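Local coordinates for protein putative peptidyl-prolyl cis-trans isomerase Cbf2 (Campylobacter jejuni, PDB 3RFW) that probably catalyses cis-trans isomerisation of peptidyl-proline bonds and is a SurA-like chaperone, at residues Asp128-Leu133 with Tyr200-Lys205. Residues are numbered along the deposited sequence; the frame is centred on the assembly and turned at random.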
# COMPACT_ATOMS: atom_id res chain seq x y z
N ASP A 128 -43.56 -10.33 -18.82
CA ASP A 128 -44.03 -11.53 -18.11
C ASP A 128 -43.47 -11.62 -16.71
O ASP A 128 -44.15 -12.07 -15.79
CB ASP A 128 -43.67 -12.81 -18.88
CG ASP A 128 -44.57 -13.06 -20.08
OD1 ASP A 128 -45.19 -12.09 -20.60
OD2 ASP A 128 -44.65 -14.23 -20.54
N ILE A 129 -42.19 -11.30 -16.54
CA ILE A 129 -41.67 -11.16 -15.19
C ILE A 129 -42.46 -10.09 -14.45
O ILE A 129 -42.91 -10.31 -13.33
CB ILE A 129 -40.16 -10.83 -15.14
CG1 ILE A 129 -39.34 -12.08 -15.49
CG2 ILE A 129 -39.75 -10.29 -13.75
CD1 ILE A 129 -38.13 -11.79 -16.35
N ILE A 130 -42.66 -8.95 -15.10
CA ILE A 130 -43.39 -7.84 -14.49
C ILE A 130 -44.76 -8.30 -14.00
O ILE A 130 -45.12 -8.11 -12.83
CB ILE A 130 -43.51 -6.65 -15.44
CG1 ILE A 130 -42.19 -5.86 -15.45
CG2 ILE A 130 -44.67 -5.74 -15.01
CD1 ILE A 130 -42.10 -4.81 -16.55
N ASN A 131 -45.44 -9.06 -14.87
CA ASN A 131 -46.66 -9.80 -14.55
C ASN A 131 -46.62 -10.70 -13.32
O ASN A 131 -47.56 -10.68 -12.51
CB ASN A 131 -47.05 -10.66 -15.75
CG ASN A 131 -48.02 -9.97 -16.65
OD1 ASN A 131 -47.68 -9.63 -17.79
ND2 ASN A 131 -49.23 -9.73 -16.14
N GLU A 132 -45.63 -11.57 -13.26
CA GLU A 132 -45.52 -12.50 -12.14
C GLU A 132 -45.42 -11.77 -10.80
O GLU A 132 -45.79 -12.33 -9.76
CB GLU A 132 -44.31 -13.42 -12.31
CG GLU A 132 -44.68 -14.87 -12.55
CD GLU A 132 -43.47 -15.75 -12.75
OE1 GLU A 132 -43.18 -16.58 -11.86
OE2 GLU A 132 -42.80 -15.60 -13.80
N LEU A 133 -44.88 -10.55 -10.83
CA LEU A 133 -44.63 -9.76 -9.61
C LEU A 133 -45.71 -8.70 -9.33
O LEU A 133 -45.78 -8.14 -8.22
CB LEU A 133 -43.23 -9.11 -9.67
CG LEU A 133 -42.03 -10.03 -9.93
CD1 LEU A 133 -40.86 -9.28 -10.54
CD2 LEU A 133 -41.60 -10.79 -8.68
N TYR A 200 -33.55 -5.94 -22.10
CA TYR A 200 -34.73 -5.43 -21.38
C TYR A 200 -34.63 -5.76 -19.89
O TYR A 200 -34.53 -6.94 -19.53
CB TYR A 200 -36.02 -6.02 -21.97
CG TYR A 200 -36.33 -5.53 -23.37
CD1 TYR A 200 -35.89 -6.24 -24.50
CD2 TYR A 200 -36.99 -4.33 -23.58
CE1 TYR A 200 -36.13 -5.76 -25.79
CE2 TYR A 200 -37.23 -3.84 -24.86
CZ TYR A 200 -36.79 -4.56 -25.95
OH TYR A 200 -37.04 -4.06 -27.21
N HIS A 201 -34.67 -4.74 -19.03
CA HIS A 201 -34.52 -4.96 -17.58
C HIS A 201 -35.81 -4.76 -16.81
O HIS A 201 -36.58 -3.86 -17.11
CB HIS A 201 -33.47 -4.03 -16.98
CG HIS A 201 -32.28 -3.80 -17.85
ND1 HIS A 201 -30.98 -3.92 -17.38
CD2 HIS A 201 -32.17 -3.42 -19.14
CE1 HIS A 201 -30.14 -3.59 -18.34
NE2 HIS A 201 -30.83 -3.28 -19.42
N VAL A 202 -35.97 -5.53 -15.74
CA VAL A 202 -36.85 -5.16 -14.65
C VAL A 202 -36.03 -4.79 -13.42
O VAL A 202 -35.19 -5.57 -12.95
CB VAL A 202 -37.82 -6.32 -14.31
CG1 VAL A 202 -38.82 -5.89 -13.24
CG2 VAL A 202 -38.54 -6.82 -15.59
N ILE A 203 -36.32 -3.63 -12.84
CA ILE A 203 -35.56 -3.09 -11.71
C ILE A 203 -36.42 -3.07 -10.45
O ILE A 203 -37.60 -2.69 -10.49
CB ILE A 203 -35.11 -1.67 -12.01
CG1 ILE A 203 -34.44 -1.61 -13.39
CG2 ILE A 203 -34.21 -1.14 -10.90
CD1 ILE A 203 -33.77 -0.28 -13.66
N LEU A 204 -35.86 -3.58 -9.35
CA LEU A 204 -36.46 -3.37 -8.04
C LEU A 204 -35.56 -2.45 -7.19
O LEU A 204 -34.41 -2.78 -6.94
CB LEU A 204 -36.66 -4.70 -7.32
CG LEU A 204 -37.02 -4.58 -5.84
CD1 LEU A 204 -38.39 -3.93 -5.64
CD2 LEU A 204 -36.95 -5.94 -5.18
N LYS A 205 -36.11 -1.31 -6.76
CA LYS A 205 -35.34 -0.37 -5.95
C LYS A 205 -35.55 -0.65 -4.47
O LYS A 205 -36.67 -0.62 -3.97
CB LYS A 205 -35.74 1.08 -6.26
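V202 is the one residue of 200-205 in contact with 128-133, and it meets both I129 and I130. Its CA lies 7.1 Å from the CA of I130, the shortest such distance between 128-133 and 200-205, and its CB points at the helix. CB itself stands back and carries two methyls forward. CG1 is anti to the backbone N (chi1 -175°), and CG2 falls beside that N, anti to the carbonyl carbon; this torsion, together with the direction of CB, brings both methyls to I130, with CG2 also reaching I129. CG1 comes within 4.0 Å of I130 CG1. CG2 does more. It lies 3.8 Å from I130 CG1, with I130 CD1 slightly farther off. On its other contact, V202 CG2 is 4.1 Å from I129 CG2, and it therefore bridges two successive helix residues. The isoleucines answer with different branches: I129 offers its CG2 methyl, whereas I130, whose CB is directed less squarely at the strand, swings its CG1-CD1 arm across.

Backbone pairing of V202 with I118 on one side, and of H201 with V194 and I203 with T190 on the other, places the strand in the middle of the antiparallel sheet, between strands 108-120 and 188-196. Around this point I129 also touches I118, V120 and L148 of helix 138-152, while I130 rests on P193. H201 and I203 alternate to the opposite face, where the H201 ring meets those of H117 and F177, a histidine pair consistent with the parvulin-type isomerase core.

Helix 123-133 is thus packed on one face of the parvulin sheet. All three touching residues are buried and aliphatic, and no hydrogen bond runs between 128-133 and 200-205, which implies that van der Waals contact and exclusion of water hold these two segments together, without directional polar links.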